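Local atomic coordinates of tryptophan decarboxylase 1 (Oryza sativa subsp. japonica, PDB entry 6KHO), a protein that uses pyridoxal 5'-phosphate to decarboxylate L-tryptophan to tryptamine and 5-hydroxy-L-tryptophan to serotonin, working as a homodimer in serotonin biosynthesis. Residues 180-185 with 347-352; 353-358 with 373-378; 126-131 with 360-365; 205-210 with 229-234; 248-253 with 288-293. One frame throughout, in Å; residues are numbered along the deposited sequence.

Interaction 1: 180-185 with 347-352; sequences LVTLVA and HRLTGS
Leu349 lays its CD1 methyl against the CB of Ala185, 3.7 Å away, and this overlap forms the apolar heart of a nearly perpendicular helix-helix crossing in the large, cofactor-binding domain of a group II decarboxylase. Helices 175-194 and 346-353 meet here at 87°, their local axes 8.9 Å apart at closest approach. Ala185 suits the crossing point because its CB can lie against the main chain of the other helix: its CA lies 5.5 Å from that of Leu349, and its CB sits 3.4 Å from the backbone O of Arg348, so the methyl packs on backbone as well as on a side chain. Leu349 also reaches Thr182 and Val181. Its CD1 faces the CG2 of Thr182, while its CD2 looks toward the CG2 of Val181 at 4.3 Å, a looser apolar touch. Leu341 of strand 339-343 and Trp294 of strand 294-298 pack on the same leucine, which places the crossing against the central sheet. Thr182 suits this buried helical position because its hydroxyl has polar company there: OG1 is hydrogen-bonded to Tyr265, leaving the methyl to serve the apolar side. On the flank of the crossing Ser352 meets Val184, a compact polar residue beside a branched apolar one. With OG anti to its own carbonyl carbon (chi1 -63°), Ser352 directs the hydroxyl past Ala185 CA to a hydrogen bond with Asp188, one turn further along the first helix, while its CB rests 3.8 Å from Val184 CG1.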
# COMPACT_ATOMS: atom_id res chain seq x y z
N LEU A 180 -6.51 6.93 -8.73
CA LEU A 180 -7.78 6.96 -8.02
C LEU A 180 -7.97 8.29 -7.28
O LEU A 180 -9.05 8.89 -7.32
CB LEU A 180 -7.87 5.79 -7.04
CG LEU A 180 -9.06 5.77 -6.06
CD1 LEU A 180 -10.40 5.83 -6.81
CD2 LEU A 180 -9.02 4.53 -5.20
N VAL A 181 -6.93 8.76 -6.59
CA VAL A 181 -7.13 9.95 -5.78
C VAL A 181 -7.28 11.19 -6.68
O VAL A 181 -8.04 12.10 -6.36
CB VAL A 181 -6.01 10.12 -4.73
CG1 VAL A 181 -5.97 8.90 -3.78
CG2 VAL A 181 -4.64 10.36 -5.36
N THR A 182 -6.58 11.24 -7.82
CA THR A 182 -6.77 12.39 -8.70
C THR A 182 -8.10 12.31 -9.44
O THR A 182 -8.71 13.34 -9.72
CB THR A 182 -5.62 12.53 -9.71
OG1 THR A 182 -5.47 11.33 -10.48
CG2 THR A 182 -4.31 12.86 -8.98
N LEU A 183 -8.56 11.10 -9.78
CA LEU A 183 -9.90 10.95 -10.34
C LEU A 183 -10.96 11.42 -9.35
O LEU A 183 -11.96 12.03 -9.75
CB LEU A 183 -10.17 9.50 -10.73
CG LEU A 183 -9.63 9.02 -12.06
CD1 LEU A 183 -9.50 7.49 -12.03
CD2 LEU A 183 -10.57 9.47 -13.17
N VAL A 184 -10.76 11.13 -8.07
CA VAL A 184 -11.74 11.55 -7.07
C VAL A 184 -11.75 13.07 -6.94
O VAL A 184 -12.82 13.68 -6.87
CB VAL A 184 -11.47 10.85 -5.73
CG1 VAL A 184 -12.20 11.59 -4.60
CG2 VAL A 184 -11.94 9.40 -5.80
N ALA A 185 -10.58 13.69 -6.96
CA ALA A 185 -10.54 15.15 -6.90
C ALA A 185 -11.21 15.77 -8.12
O ALA A 185 -12.01 16.71 -8.00
CB ALA A 185 -9.09 15.63 -6.76
N HIS A 347 -4.45 21.38 -2.39
CA HIS A 347 -5.77 21.65 -1.83
C HIS A 347 -6.88 20.91 -2.59
O HIS A 347 -7.89 20.53 -1.99
CB HIS A 347 -6.00 23.17 -1.84
CG HIS A 347 -7.26 23.61 -1.15
ND1 HIS A 347 -7.56 23.26 0.15
CD2 HIS A 347 -8.29 24.39 -1.58
CE1 HIS A 347 -8.72 23.80 0.49
NE2 HIS A 347 -9.18 24.50 -0.54
N ARG A 348 -6.70 20.69 -3.90
CA ARG A 348 -7.69 19.94 -4.67
C ARG A 348 -7.78 18.49 -4.19
O ARG A 348 -8.86 17.89 -4.23
CB ARG A 348 -7.34 19.97 -6.17
CG ARG A 348 -7.34 21.35 -6.85
CD ARG A 348 -8.70 21.69 -7.50
NE ARG A 348 -8.63 22.91 -8.33
CZ ARG A 348 -9.68 23.68 -8.61
NH1 ARG A 348 -9.54 24.77 -9.37
NH2 ARG A 348 -10.89 23.38 -8.14
N LEU A 349 -6.66 17.91 -3.75
CA LEU A 349 -6.68 16.53 -3.25
C LEU A 349 -7.12 16.47 -1.79
O LEU A 349 -7.99 15.67 -1.43
CB LEU A 349 -5.30 15.88 -3.40
CG LEU A 349 -5.11 14.86 -4.51
CD1 LEU A 349 -5.55 15.43 -5.83
CD2 LEU A 349 -3.64 14.48 -4.55
N THR A 350 -6.52 17.30 -0.94
CA THR A 350 -6.88 17.24 0.48
C THR A 350 -8.35 17.58 0.68
O THR A 350 -8.98 17.05 1.60
CB THR A 350 -5.98 18.17 1.31
OG1 THR A 350 -6.09 19.51 0.82
CG2 THR A 350 -4.51 17.73 1.20
N GLY A 351 -8.93 18.40 -0.19
CA GLY A 351 -10.35 18.72 -0.07
C GLY A 351 -11.24 17.49 -0.12
O GLY A 351 -12.25 17.41 0.60
N SER A 352 -10.88 16.51 -0.95
CA SER A 352 -11.62 15.25 -1.02
C SER A 352 -11.14 14.20 -0.02
O SER A 352 -11.94 13.34 0.39
CB SER A 352 -11.51 14.66 -2.43
OG SER A 352 -12.10 15.51 -3.39

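Interaction 2: 353-358 with 373-378; sequences LETNPE and LKDMQV
Lys374 and Thr355 cross obliquely, and the ammonium group of the lysine ends against both oxygens of the threonine. Lys374 NZ donates to Thr355 O at 2.7 Å, from well above the carbonyl plane, and to Thr355 OG1 at 3.0 Å. The lysine chain is extended until its last torsion, where a bend (chi4 74°) turns NZ into this site; there Lys374 NZ also forms a salt bridge with its sequence neighbour, reaching Asp375 OD1 on the syn side at 2.9 Å. Three oxygens thus grip one ammonium, and a lysine, with three protons to give, fits the place well; the nearby carboxylate of Asp375 would probably favour its protonated form. Asp375 lies against the backbone of Glu354, with OD1 near its CA, and accepts a weak bond from Thr355 N. One water lies within hydrogen-bonding distance of Leu353 O, Asp375 OD1 and Thr355 OG1, with more acceptors around it than it has protons; a second links Thr355 O to Asp375 OD2. The Glu354 side chain leads away from segment 373-378, its OE1 4.9 Å from Asp375 OD2, a like charge. At the inner end the chemistry turns apolar: Leu353 puts CB 3.3 Å from Asp375 O and spreads CD1 over the peptide that joins Met376 to Gln377. The contact pins the loop leading to the catalytic proton donor Tyr359 to the 3-10 turn before the cofactor-binding residues Val380 and Gly381. Leu353 packs on Val181 of helix 175-194, Met376 on Val170 of strand 168-172, and Lys219 of the second subunit donates to Leu353 O and Gln377 O.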
# COMPACT_ATOMS: atom_id res chain seq x y z
N LEU A 353 -9.87 14.23 0.39
CA LEU A 353 -9.27 13.11 1.10
C LEU A 353 -9.07 13.34 2.59
O LEU A 353 -8.80 12.38 3.32
CB LEU A 353 -7.91 12.76 0.47
CG LEU A 353 -7.91 12.34 -1.00
CD1 LEU A 353 -6.48 12.22 -1.52
CD2 LEU A 353 -8.66 11.03 -1.14
N GLU A 354 -9.19 14.58 3.06
CA GLU A 354 -8.85 14.87 4.45
C GLU A 354 -9.93 14.36 5.40
O GLU A 354 -11.11 14.23 5.04
CB GLU A 354 -8.65 16.37 4.66
CG GLU A 354 -9.94 17.21 4.55
CD GLU A 354 -9.68 18.70 4.40
OE1 GLU A 354 -8.56 19.15 4.76
OE2 GLU A 354 -10.58 19.42 3.92
N THR A 355 -9.50 14.02 6.62
CA THR A 355 -10.35 13.72 7.76
C THR A 355 -9.76 14.44 8.97
O THR A 355 -8.61 14.86 8.95
CB THR A 355 -10.42 12.21 8.05
OG1 THR A 355 -9.09 11.69 8.26
CG2 THR A 355 -11.10 11.47 6.91
N ASN A 356 -10.56 14.58 10.02
CA ASN A 356 -10.10 15.27 11.22
C ASN A 356 -10.61 14.55 12.46
O ASN A 356 -11.29 15.14 13.31
CB ASN A 356 -10.53 16.74 11.20
CG ASN A 356 -9.72 17.60 12.18
OD1 ASN A 356 -8.58 17.28 12.52
ND2 ASN A 356 -10.32 18.70 12.63
N PRO A 357 -10.29 13.26 12.61
CA PRO A 357 -10.75 12.52 13.79
C PRO A 357 -10.08 13.05 15.05
O PRO A 357 -8.90 13.42 15.04
CB PRO A 357 -10.34 11.08 13.49
CG PRO A 357 -9.12 11.22 12.67
CD PRO A 357 -9.33 12.46 11.82
N GLU A 358 -10.85 13.06 16.14
CA GLU A 358 -10.39 13.69 17.38
C GLU A 358 -9.10 13.07 17.89
O GLU A 358 -8.20 13.78 18.36
CB GLU A 358 -11.49 13.59 18.44
CG GLU A 358 -11.15 14.19 19.78
CD GLU A 358 -11.07 15.71 19.72
OE1 GLU A 358 -11.96 16.34 19.11
OE2 GLU A 358 -10.09 16.27 20.27
N LEU A 373 0.07 13.32 5.73
CA LEU A 373 -0.01 12.62 4.46
C LEU A 373 -1.16 11.62 4.40
O LEU A 373 -1.50 11.16 3.31
CB LEU A 373 1.32 11.96 4.12
CG LEU A 373 2.41 13.02 3.85
CD1 LEU A 373 3.81 12.42 3.74
CD2 LEU A 373 2.10 13.85 2.63
N LYS A 374 -1.82 11.33 5.53
CA LYS A 374 -3.11 10.65 5.44
C LYS A 374 -4.11 11.43 4.58
O LYS A 374 -5.03 10.83 4.02
CB LYS A 374 -3.69 10.43 6.83
CG LYS A 374 -4.06 11.72 7.56
CD LYS A 374 -4.79 11.38 8.86
CE LYS A 374 -5.30 12.62 9.56
NZ LYS A 374 -6.49 13.15 8.82
N ASP A 375 -3.93 12.75 4.45
CA ASP A 375 -4.86 13.57 3.69
C ASP A 375 -4.50 13.63 2.21
O ASP A 375 -5.15 14.35 1.46
CB ASP A 375 -4.89 15.00 4.28
CG ASP A 375 -5.43 15.05 5.71
OD1 ASP A 375 -6.17 14.15 6.14
OD2 ASP A 375 -5.10 16.02 6.41
N MET A 376 -3.50 12.86 1.78
CA MET A 376 -3.09 12.78 0.38
C MET A 376 -3.18 11.36 -0.17
O MET A 376 -2.63 11.09 -1.24
CB MET A 376 -1.67 13.32 0.21
CG MET A 376 -1.51 14.77 0.59
SD MET A 376 -1.91 15.81 -0.82
CE MET A 376 -0.52 15.49 -1.91
N GLN A 377 -3.86 10.46 0.52
CA GLN A 377 -3.89 9.04 0.14
C GLN A 377 -5.24 8.47 0.55
O GLN A 377 -6.05 9.14 1.19
CB GLN A 377 -2.76 8.25 0.83
CG GLN A 377 -2.95 8.19 2.34
CD GLN A 377 -1.82 7.45 3.08
OE1 GLN A 377 -0.71 7.33 2.58
NE2 GLN A 377 -2.13 6.94 4.27
N VAL A 378 -5.45 7.19 0.22
CA VAL A 378 -6.70 6.52 0.59
C VAL A 378 -6.75 6.20 2.08
O VAL A 378 -7.74 6.51 2.77
CB VAL A 378 -6.89 5.26 -0.27
CG1 VAL A 378 -8.00 4.36 0.31
CG2 VAL A 378 -7.20 5.67 -1.72
O HOH W 1 -7.47 11.47 5.93
O HOH W 2 -6.63 16.92 8.19

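Interaction 3: 126-131 with 360-365; sequences GFTWQA and LKNHAS
With CG set between its backbone N and carbonyl carbon (chi1 63°), the Asn362 side chain folds close to its own backbone, and Gln130 CB meets its OD1 at 3.6 Å. Asn362 is the N-cap of helix 363-366: OD1 accepts from Ser365 N at 2.9 Å, and ND2 donates in the amide plane to Leu360 O. Asparagine suits the place because one flat group both accepts and donates. An alanine here would probably leave Ser365 N without its capping acceptor and Leu360 O with one donor fewer, fraying the first turn. Water completes the polar seam, one molecule joining Gln130 N to Asn362 OD1. The Gln130 chain, bent at chi2 (58°), leads to NE2, which a second water joins to Ala364 N. Thr128 OG1 accepts from Ala131 N at 3.1 Å, an ST motif, and through a third water reaches Leu360 O. Apolar contacts close both ends. Leu360, next to the proton donor Tyr359, meets Phe127 at a slant, Leu360 CD2 3.5 Å from Phe127 CE1; Phe103 of the second subunit packs on Leu360 and stacks edge-to-face with Phe127. Across the seam, the small Ala364 sets CB 3.5 Å from Trp129 CE3.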
# COMPACT_ATOMS: atom_id res chain seq x y z
N GLY A 126 3.17 6.90 9.82
CA GLY A 126 3.22 8.34 9.64
C GLY A 126 1.97 9.02 9.12
O GLY A 126 2.06 9.82 8.20
N PHE A 127 0.81 8.74 9.73
CA PHE A 127 -0.43 9.34 9.26
C PHE A 127 -0.42 10.86 9.43
O PHE A 127 -0.98 11.59 8.61
CB PHE A 127 -1.65 8.74 9.98
CG PHE A 127 -1.41 8.25 11.39
CD1 PHE A 127 -1.22 9.14 12.44
CD2 PHE A 127 -1.48 6.90 11.68
CE1 PHE A 127 -1.04 8.67 13.76
CE2 PHE A 127 -1.30 6.42 12.98
CZ PHE A 127 -1.08 7.30 14.02
N THR A 128 0.21 11.36 10.50
CA THR A 128 0.41 12.78 10.71
C THR A 128 1.90 13.07 10.86
O THR A 128 2.71 12.17 11.18
CB THR A 128 -0.32 13.30 11.96
OG1 THR A 128 0.17 12.64 13.13
CG2 THR A 128 -1.86 13.11 11.85
N TRP A 129 2.25 14.34 10.62
CA TRP A 129 3.60 14.83 10.90
C TRP A 129 4.01 14.52 12.34
O TRP A 129 5.09 13.98 12.58
CB TRP A 129 3.66 16.33 10.60
CG TRP A 129 5.00 16.98 10.94
CD1 TRP A 129 6.06 17.16 10.10
CD2 TRP A 129 5.40 17.53 12.21
NE1 TRP A 129 7.11 17.76 10.77
CE2 TRP A 129 6.72 18.02 12.06
CE3 TRP A 129 4.75 17.68 13.44
CZ2 TRP A 129 7.42 18.63 13.11
CZ3 TRP A 129 5.47 18.28 14.50
CH2 TRP A 129 6.78 18.74 14.31
N GLN A 130 3.13 14.81 13.30
CA GLN A 130 3.47 14.61 14.70
C GLN A 130 3.71 13.14 15.02
O GLN A 130 4.57 12.83 15.87
CB GLN A 130 2.36 15.16 15.60
CG GLN A 130 2.69 15.08 17.08
CD GLN A 130 3.96 15.82 17.43
OE1 GLN A 130 5.07 15.25 17.42
NE2 GLN A 130 3.82 17.10 17.74
N ALA A 131 2.97 12.24 14.35
CA ALA A 131 3.13 10.79 14.50
C ALA A 131 4.55 10.31 14.24
O ALA A 131 4.88 9.20 14.68
CB ALA A 131 2.23 10.03 13.52
N LEU A 360 -6.54 11.97 16.50
CA LEU A 360 -5.32 12.35 15.80
C LEU A 360 -4.99 13.83 15.91
O LEU A 360 -3.94 14.25 15.40
CB LEU A 360 -5.42 11.97 14.32
CG LEU A 360 -5.49 10.48 14.00
CD1 LEU A 360 -5.55 10.27 12.50
CD2 LEU A 360 -4.31 9.77 14.57
N LYS A 361 -5.85 14.63 16.54
CA LYS A 361 -5.63 16.08 16.57
C LYS A 361 -4.35 16.42 17.32
O LYS A 361 -3.99 15.77 18.30
CB LYS A 361 -6.83 16.78 17.21
CG LYS A 361 -8.04 16.81 16.29
CD LYS A 361 -9.25 17.46 16.94
CE LYS A 361 -10.42 17.51 15.97
NZ LYS A 361 -11.66 17.92 16.68
N ASN A 362 -3.65 17.45 16.84
CA ASN A 362 -2.41 17.89 17.46
C ASN A 362 -2.11 19.32 17.03
O ASN A 362 -2.62 19.81 16.01
CB ASN A 362 -1.24 16.97 17.08
CG ASN A 362 -0.96 16.98 15.59
OD1 ASN A 362 -0.13 17.75 15.11
ND2 ASN A 362 -1.69 16.15 14.85
N HIS A 363 -1.25 19.98 17.81
CA HIS A 363 -0.99 21.40 17.58
C HIS A 363 -0.38 21.65 16.20
O HIS A 363 -0.76 22.61 15.54
CB HIS A 363 -0.08 21.94 18.70
CG HIS A 363 -0.70 21.83 20.07
ND1 HIS A 363 -2.04 22.08 20.30
CD2 HIS A 363 -0.16 21.49 21.27
CE1 HIS A 363 -2.30 21.90 21.59
NE2 HIS A 363 -1.18 21.54 22.19
N ALA A 364 0.56 20.81 15.76
CA ALA A 364 1.19 21.02 14.46
C ALA A 364 0.18 20.94 13.32
O ALA A 364 0.17 21.79 12.42
CB ALA A 364 2.32 20.01 14.25
N SER A 365 -0.67 19.91 13.33
CA SER A 365 -1.72 19.80 12.33
C SER A 365 -2.65 21.02 12.36
O SER A 365 -3.04 21.53 11.30
CB SER A 365 -2.54 18.53 12.55
OG SER A 365 -1.86 17.37 12.09
O HOH W 3 -1.40 12.76 15.28
O HOH W 4 1.00 16.70 12.67
O HOH W 5 1.92 18.99 17.64

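Interaction 4: 205-210 with 229-234; sequences LAVYAA and ANIRSI
Four backbone hydrogen bonds tie strand 205-210 to strand 231-234, and the shortest runs from Ile234 N to Ala209 O at 2.7 Å, nearly straight at 172°. Arg232 binds with both its backbone groups: its N donates to Val207 O at 2.8 Å, and its O accepts from Ala209 N at 3.0 Å. The series begins with Val207 N on Asn230 O at 3.2 Å, just before the second strand. Between these bonds, CA-H groups such as that of Tyr208 lean on carbonyl oxygens, here Arg232 O. The side chain of Arg232 folds back, bent at chi2 (-91°), and NH1 donates to Ala229 O at 2.6 Å, with the acceptor near the guanidinium plane. Its NE forms a salt bridge with Asp256, which also accepts a hydrogen bond from Tyr208 OH, so one carboxylate fixes both long side chains. The two strands are parallel neighbours joined through helix 215-223, a beta-alpha-beta crossover that places 231-234 at the edge of the seven-stranded sheet of the cofactor-binding domain. Tyr208 and Arg232 lie side by side on one face of the sheet, the methylenes of the arginine lining the ring, with Arg232 CG 3.6 Å from Tyr208 CE2; ring and guanidinium planes stand 83° apart. Long side chains with polar tips suit this pair, packing near the sheet and carrying their charge or hydroxyl out to Asp256. On the other face Val207 and Ile231 point the same way against helix 215-223, both touching Cys221, and Val207 CG2 stands 3.9 Å from Ile231 CG1.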
# COMPACT_ATOMS: atom_id res chain seq x y z
N LEU A 205 -20.76 12.46 -16.00
CA LEU A 205 -19.33 12.75 -16.12
C LEU A 205 -18.67 11.77 -17.09
O LEU A 205 -18.96 10.58 -17.09
CB LEU A 205 -18.65 12.65 -14.75
CG LEU A 205 -19.23 13.47 -13.59
CD1 LEU A 205 -18.26 13.51 -12.40
CD2 LEU A 205 -19.57 14.90 -14.02
N ALA A 206 -17.74 12.28 -17.88
CA ALA A 206 -17.01 11.45 -18.82
C ALA A 206 -15.51 11.59 -18.60
O ALA A 206 -15.02 12.66 -18.21
CB ALA A 206 -17.34 11.82 -20.27
N VAL A 207 -14.77 10.50 -18.87
CA VAL A 207 -13.32 10.46 -18.74
C VAL A 207 -12.73 9.81 -19.99
O VAL A 207 -13.39 9.05 -20.70
CB VAL A 207 -12.86 9.71 -17.47
CG1 VAL A 207 -13.51 10.30 -16.24
CG2 VAL A 207 -13.17 8.22 -17.56
N TYR A 208 -11.45 10.13 -20.24
CA TYR A 208 -10.80 9.86 -21.52
C TYR A 208 -9.38 9.35 -21.33
O TYR A 208 -8.61 9.89 -20.53
CB TYR A 208 -10.74 11.13 -22.40
CG TYR A 208 -12.08 11.80 -22.50
CD1 TYR A 208 -12.53 12.64 -21.49
CD2 TYR A 208 -12.91 11.59 -23.61
CE1 TYR A 208 -13.77 13.23 -21.56
CE2 TYR A 208 -14.16 12.19 -23.68
CZ TYR A 208 -14.57 13.02 -22.65
OH TYR A 208 -15.80 13.63 -22.69
N ALA A 209 -9.02 8.32 -22.11
CA ALA A 209 -7.64 7.89 -22.21
C ALA A 209 -7.46 7.13 -23.52
O ALA A 209 -8.42 6.59 -24.07
CB ALA A 209 -7.26 7.01 -21.01
N ALA A 210 -6.23 7.11 -24.01
CA ALA A 210 -5.90 6.30 -25.17
C ALA A 210 -6.10 4.81 -24.87
O ALA A 210 -6.02 4.36 -23.72
CB ALA A 210 -4.45 6.55 -25.60
N ALA A 229 -20.26 3.39 -19.40
CA ALA A 229 -20.63 3.91 -20.72
C ALA A 229 -19.94 5.23 -21.04
O ALA A 229 -19.88 5.62 -22.21
CB ALA A 229 -22.14 4.08 -20.82
N ASN A 230 -19.41 5.93 -20.03
CA ASN A 230 -18.79 7.23 -20.22
C ASN A 230 -17.27 7.19 -20.06
O ASN A 230 -16.63 8.25 -20.07
CB ASN A 230 -19.41 8.24 -19.24
CG ASN A 230 -20.89 8.42 -19.47
OD1 ASN A 230 -21.39 8.21 -20.57
ND2 ASN A 230 -21.61 8.83 -18.43
N ILE A 231 -16.68 6.00 -19.93
CA ILE A 231 -15.23 5.85 -19.87
C ILE A 231 -14.74 5.62 -21.30
O ILE A 231 -14.87 4.52 -21.83
CB ILE A 231 -14.83 4.71 -18.93
CG1 ILE A 231 -15.36 4.99 -17.53
CG2 ILE A 231 -13.34 4.56 -18.90
CD1 ILE A 231 -15.29 3.80 -16.59
N ARG A 232 -14.16 6.65 -21.90
CA ARG A 232 -13.79 6.64 -23.32
C ARG A 232 -12.37 6.11 -23.50
O ARG A 232 -11.41 6.73 -23.03
CB ARG A 232 -13.89 8.04 -23.92
CG ARG A 232 -15.21 8.72 -23.70
CD ARG A 232 -16.17 8.44 -24.83
NE ARG A 232 -17.46 9.05 -24.57
CZ ARG A 232 -18.50 8.40 -24.06
NH1 ARG A 232 -18.40 7.11 -23.76
NH2 ARG A 232 -19.65 9.04 -23.86
N SER A 233 -12.24 5.00 -24.22
CA SER A 233 -10.95 4.46 -24.63
C SER A 233 -10.71 4.86 -26.08
O SER A 233 -11.29 4.27 -26.99
CB SER A 233 -10.91 2.94 -24.44
OG SER A 233 -9.70 2.41 -24.95
N ILE A 234 -9.86 5.85 -26.29
CA ILE A 234 -9.70 6.45 -27.62
C ILE A 234 -8.78 5.57 -28.46
O ILE A 234 -7.65 5.27 -28.01
CB ILE A 234 -9.17 7.87 -27.50
CG1 ILE A 234 -10.19 8.73 -26.74
CG2 ILE A 234 -8.88 8.46 -28.88
CD1 ILE A 234 -9.83 10.18 -26.70

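Interaction 5: 248-253 with 288-293; sequences RLLEAM and AARFAA
Met253 meets Phe291 chiefly by a CH-pi contact: its CB sits over one face of the ring, 4.0 Å from the centroid and 24° off the normal, displaced toward the rim. The thioether adds a Met-aromatic contact, Met253 SD lying obliquely 4.7 Å from the Phe291 centroid. Beyond the sulfur the chain bends (chi3 -91°), and Met253 CE comes to rest 3.8 Å from Ala288 CA, where the lack of a larger side chain lets the methyl approach the backbone. A flexible, polarisable methionine is well suited to following a ring and a helix end together. The remaining packing is aliphatic. Leu250 crosses Phe291 at about a right angle and sets CD1 at the ring edge, in plane, 3.9 Å from Phe291 CZ; it also brushes the CD of Arg290. An alanine in place of Phe291 would probably open a gap beside Met253 and Leu250, leaving the thioether freer to turn. The polar bonds of note cap the second segment. Ala288 O accepts from Phe291 N and from Ala293 N at 3.1 Å, the two donors coming from opposite faces of its carbonyl plane. Ala292, with positive phi (58°), takes the chain out of the helix, at a position where glycine is commoner but an unbranched alanine can be accommodated. Val266 of strand 262-269 touches Met253 and Ala288, so the contact joins helix 246-258 to a Schellman motif, the C-terminal cap that delivers the chain from helix 281-289 into strand 294-298.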
# COMPACT_ATOMS: atom_id res chain seq x y z
N ARG A 248 -8.18 13.38 -32.24
CA ARG A 248 -9.17 12.38 -31.87
C ARG A 248 -9.69 12.62 -30.45
O ARG A 248 -10.87 12.36 -30.17
CB ARG A 248 -8.58 10.96 -31.99
CG ARG A 248 -8.69 10.35 -33.39
CD ARG A 248 -8.15 8.92 -33.47
NE ARG A 248 -7.64 8.62 -34.81
CZ ARG A 248 -7.14 7.44 -35.19
NH1 ARG A 248 -7.06 6.43 -34.33
NH2 ARG A 248 -6.70 7.27 -36.43
N LEU A 249 -8.84 13.11 -29.55
CA LEU A 249 -9.29 13.42 -28.20
C LEU A 249 -10.27 14.59 -28.21
O LEU A 249 -11.32 14.54 -27.55
CB LEU A 249 -8.09 13.71 -27.31
CG LEU A 249 -8.43 14.28 -25.93
CD1 LEU A 249 -9.17 13.25 -25.08
CD2 LEU A 249 -7.18 14.78 -25.21
N LEU A 250 -9.94 15.66 -28.94
CA LEU A 250 -10.81 16.83 -29.00
C LEU A 250 -12.18 16.48 -29.57
O LEU A 250 -13.22 16.95 -29.08
CB LEU A 250 -10.15 17.94 -29.81
CG LEU A 250 -10.95 19.23 -30.08
CD1 LEU A 250 -11.62 19.76 -28.83
CD2 LEU A 250 -10.04 20.29 -30.66
N GLU A 251 -12.21 15.64 -30.61
CA GLU A 251 -13.49 15.27 -31.19
C GLU A 251 -14.34 14.48 -30.20
O GLU A 251 -15.54 14.74 -30.06
CB GLU A 251 -13.26 14.48 -32.48
CG GLU A 251 -14.45 13.72 -32.97
CD GLU A 251 -14.06 12.68 -34.00
OE1 GLU A 251 -14.97 12.13 -34.66
OE2 GLU A 251 -12.84 12.40 -34.13
N ALA A 252 -13.73 13.55 -29.46
CA ALA A 252 -14.48 12.77 -28.48
C ALA A 252 -15.02 13.66 -27.36
O ALA A 252 -16.18 13.52 -26.94
CB ALA A 252 -13.60 11.67 -27.88
N MET A 253 -14.18 14.57 -26.84
CA MET A 253 -14.61 15.41 -25.72
C MET A 253 -15.66 16.42 -26.16
O MET A 253 -16.62 16.69 -25.42
CB MET A 253 -13.40 16.13 -25.12
CG MET A 253 -12.36 15.22 -24.47
SD MET A 253 -11.36 16.16 -23.31
CE MET A 253 -10.08 16.66 -24.30
N ALA A 288 -7.68 19.52 -23.33
CA ALA A 288 -8.51 19.35 -22.15
C ALA A 288 -8.86 20.69 -21.51
O ALA A 288 -9.90 20.80 -20.85
CB ALA A 288 -7.79 18.45 -21.13
N ALA A 289 -8.02 21.70 -21.70
CA ALA A 289 -8.29 23.01 -21.11
C ALA A 289 -9.53 23.66 -21.71
O ALA A 289 -10.16 24.49 -21.06
CB ALA A 289 -7.08 23.91 -21.27
N ARG A 290 -9.91 23.29 -22.94
CA ARG A 290 -11.15 23.78 -23.52
C ARG A 290 -12.36 23.37 -22.69
O ARG A 290 -13.40 24.02 -22.78
CB ARG A 290 -11.31 23.26 -24.95
CG ARG A 290 -10.15 23.57 -25.88
CD ARG A 290 -10.60 23.68 -27.34
NE ARG A 290 -9.64 24.42 -28.14
CZ ARG A 290 -9.85 25.65 -28.63
NH1 ARG A 290 -11.00 26.27 -28.38
NH2 ARG A 290 -8.91 26.25 -29.35
N PHE A 291 -12.24 22.30 -21.91
CA PHE A 291 -13.33 21.79 -21.10
C PHE A 291 -13.08 21.89 -19.61
O PHE A 291 -13.94 21.47 -18.82
CB PHE A 291 -13.62 20.34 -21.50
CG PHE A 291 -13.75 20.16 -22.98
CD1 PHE A 291 -14.97 20.31 -23.61
CD2 PHE A 291 -12.63 19.88 -23.75
CE1 PHE A 291 -15.08 20.18 -24.99
CE2 PHE A 291 -12.73 19.73 -25.12
CZ PHE A 291 -13.95 19.88 -25.74
N ALA A 292 -11.96 22.47 -19.19
CA ALA A 292 -11.53 22.53 -17.79
C ALA A 292 -11.39 21.13 -17.20
O ALA A 292 -11.66 20.91 -16.02
CB ALA A 292 -12.48 23.38 -16.94
N ALA A 293 -10.99 20.16 -18.02
CA ALA A 293 -10.87 18.80 -17.52
C ALA A 293 -9.52 18.61 -16.84
O ALA A 293 -8.51 19.21 -17.22
CB ALA A 293 -11.03 17.80 -18.67

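In the fold
All five contacts belong to the cofactor-binding domain, but their chemistry differs with their place in the fold. Interactions 1 and 4 are buried: the first is apolar helix packing, the second a backbone-bonded strand pair. Interactions 2 and 3 are partly buried and both use water, 2 with a salt-bridged lysine, 3 with a helix N-cap; like interaction 1, they touch the second subunit. They share the region around Tyr359 and meet, Lys374 N probably donating to Phe127 O. Interaction 1 continues into interaction 2 along helix 346-353, where Val181 packs on Leu353. Interactions 4 and 5 form another touching pair, centres 11 Å apart: Tyr208 and Ile234 of the sheet receive Met253 and Leu249 of helix 246-258. Interaction 5, partly buried and largely apolar, lies away from the annotated sites.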